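Local coordinates for DNA binding protein (Mycobacterium tuberculosis, PDB 4NB5), which represses transcription by binding directly to the promoters of the mmpS2-mmpL2, mmpS4-mmpL4 and mmpS5-mmpL5 transporter genes and of its own gene, at the interface of chains A and B. Sequence-based numbering; all coordinates share one arbitrary frame. Chains: chain A/B, DNA binding protein.

The interface of chains A and B. Residues chain A 96-98, 105; chain B 112-113, 116.
The loop that follows strand 92-95 of chain A, together with the first turns of helix 99-124, packs against the middle of helix 99-124 of chain B, where A:Arg105 and B:Asp116 meet tip to tip in a salt bridge. Both terminal nitrogens of the guanidinium converge on one carboxylate oxygen: NH1 of A:Arg105 lies 2.8 Å from OD2 of B:Asp116, and NH2 gives a longer bond of 3.2 Å to the same OD2. This oxygen lies in the guanidinium plane and is approached on its syn side, but from above the carboxylate plane, NH1 by 31°, both nitrogens on the same face. A:Arg105 reaches it with a chain extended from CG to NE, and the methyl CB of B:Ala112 rests on one guanidinium face towards the rim, 3.4 Å from NE of A:Arg105. The other carboxylate oxygen, OD1 of B:Asp116, receives a weak hydrogen bond from the amide ND2 of A:Asn98 at 3.3 Å, the amide and carboxylate planes nearly perpendicular. A water joins OD2 of B:Asp116 (2.9 Å) to the carbonyl oxygen of A:Pro97. Nearby, A:Arg96 bends at chi2 and chi3 and crosses B:Glu113 at about a right angle. Its NH1 lies against the aliphatic CG of B:Glu113 at 3.4 Å, leaving the salt bridge to OE2 of B:Glu113 (3.8 Å) a loose charge contact. In this homodimeric MarR-type regulator, the patch ties the strand-helix connection of one subunit to the partner's helix, and probably helps position the DNA-binding region relative to the dimer.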
ATOM      1  N   ARG A  96       3.264   1.131  13.090  1.00 13.06           N
ATOM      2  CA  ARG A  96       1.911   0.671  12.842  0.53 11.15           C
ATOM      3  C   ARG A  96       1.602  -0.593  13.628  1.00 12.85           C
ATOM      4  O   ARG A  96       2.491  -1.381  13.934  1.00 12.19           O
ATOM      5  CB  ARG A  96       1.696   0.425  11.349  0.53 16.28           C
ATOM      6  CG  ARG A  96       0.914   1.524  10.665  0.53 26.42           C
ATOM      7  CD  ARG A  96      -0.116   0.945   9.718  0.53 29.68           C
ATOM      8  NE  ARG A  96       0.411   0.791   8.372  0.53 27.32           N
ATOM      9  CZ  ARG A  96      -0.132   0.022   7.433  0.53 30.43           C
ATOM     10  NH1 ARG A  96      -1.217  -0.702   7.686  0.53 12.95           N
ATOM     11  NH2 ARG A  96       0.435  -0.038   6.240  0.53 15.32           N
ATOM     12  N   PRO A  97       0.324  -0.790  13.983  1.00 14.47           N
ATOM     13  CA  PRO A  97      -0.023  -2.085  14.570  1.00 16.45           C
ATOM     14  C   PRO A  97       0.341  -3.190  13.579  1.00 11.06           C
ATOM     15  O   PRO A  97       0.168  -2.983  12.379  1.00 14.77           O
ATOM     16  CB  PRO A  97      -1.549  -2.011  14.721  1.00 19.08           C
ATOM     17  CG  PRO A  97      -1.899  -0.571  14.611  1.00 29.63           C
ATOM     18  CD  PRO A  97      -0.852   0.065  13.759  1.00 20.09           C
ATOM     19  N   ASN A  98       0.853  -4.318  14.053  1.00 12.01           N
ATOM     20  CA  ASN A  98       1.169  -5.426  13.164  1.00 12.11           C
ATOM     21  C   ASN A  98       2.050  -4.938  12.002  1.00 11.83           C
ATOM     22  O   ASN A  98       1.810  -5.281  10.840  1.00 11.45           O
ATOM     23  CB  ASN A  98      -0.144  -6.017  12.639  1.00 14.36           C
ATOM     24  CG  ASN A  98      -0.073  -7.515  12.407  1.00 31.70           C
ATOM     25  OD1 ASN A  98       0.730  -8.218  13.018  1.00 40.74           O
ATOM     26  ND2 ASN A  98      -0.934  -8.012  11.522  1.00 34.21           N
ATOM     27  N   ARG A 105       2.218  -6.754   3.292  1.00 12.05           N
ATOM     28  CA  ARG A 105       1.123  -6.406   2.387  0.69 10.55           C
ATOM     29  C   ARG A 105       1.598  -5.434   1.312  1.00 15.94           C
ATOM     30  O   ARG A 105       1.184  -5.517   0.161  1.00 12.88           O
ATOM     31  CB  ARG A 105      -0.056  -5.811   3.153  0.69 12.82           C
ATOM     32  CG  ARG A 105      -0.765  -6.815   4.026  0.69 16.89           C
ATOM     33  CD  ARG A 105      -1.787  -6.139   4.907  0.69 15.68           C
ATOM     34  NE  ARG A 105      -2.109  -6.939   6.084  0.69 24.87           N
ATOM     35  CZ  ARG A 105      -2.266  -6.445   7.308  0.69 15.59           C
ATOM     36  NH1 ARG A 105      -2.137  -5.145   7.535  0.69 10.77           N
ATOM     37  NH2 ARG A 105      -2.554  -7.257   8.315  0.69 32.78           N
TER
ATOM     38  N   ALA B 112      -7.512  -4.877   5.696  1.00  9.23           N
ATOM     39  CA  ALA B 112      -6.562  -5.531   6.600  1.00 10.38           C
ATOM     40  C   ALA B 112      -6.023  -4.557   7.643  1.00  8.92           C
ATOM     41  O   ALA B 112      -5.836  -4.918   8.811  1.00 10.09           O
ATOM     42  CB  ALA B 112      -5.417  -6.159   5.810  1.00 10.26           C
ATOM     43  N   GLU B 113      -5.785  -3.317   7.225  1.00  9.14           N
ATOM     44  CA  GLU B 113      -5.332  -2.278   8.136  1.00 10.45           C
ATOM     45  C   GLU B 113      -6.393  -1.980   9.194  1.00 11.99           C
ATOM     46  O   GLU B 113      -6.078  -1.863  10.378  1.00 11.68           O
ATOM     47  CB  GLU B 113      -4.988  -1.002   7.373  1.00 12.41           C
ATOM     48  CG  GLU B 113      -4.486   0.102   8.280  1.00 19.37           C
ATOM     49  CD  GLU B 113      -4.040   1.336   7.522  1.00 28.58           C
ATOM     50  OE1 GLU B 113      -4.197   1.365   6.279  1.00 27.31           O
ATOM     51  OE2 GLU B 113      -3.537   2.276   8.176  1.00 34.73           O
ATOM     52  N   ASP B 116      -6.535  -4.750  11.665  1.00  9.80           N
ATOM     53  CA  ASP B 116      -5.452  -4.582  12.630  1.00 11.35           C
ATOM     54  C   ASP B 116      -5.847  -3.588  13.724  1.00 13.75           C
ATOM     55  O   ASP B 116      -5.518  -3.773  14.896  1.00 14.75           O
ATOM     56  CB  ASP B 116      -4.183  -4.072  11.940  1.00 10.90           C
ATOM     57  CG  ASP B 116      -3.505  -5.131  11.102  1.00 19.81           C
ATOM     58  OD1 ASP B 116      -3.785  -6.328  11.308  1.00 22.77           O
ATOM     59  OD2 ASP B 116      -2.671  -4.755  10.249  1.00 22.40           O
TER
HETATM   60  O   HOH W   1      -1.588  -2.041  10.355  1.00 16.49           O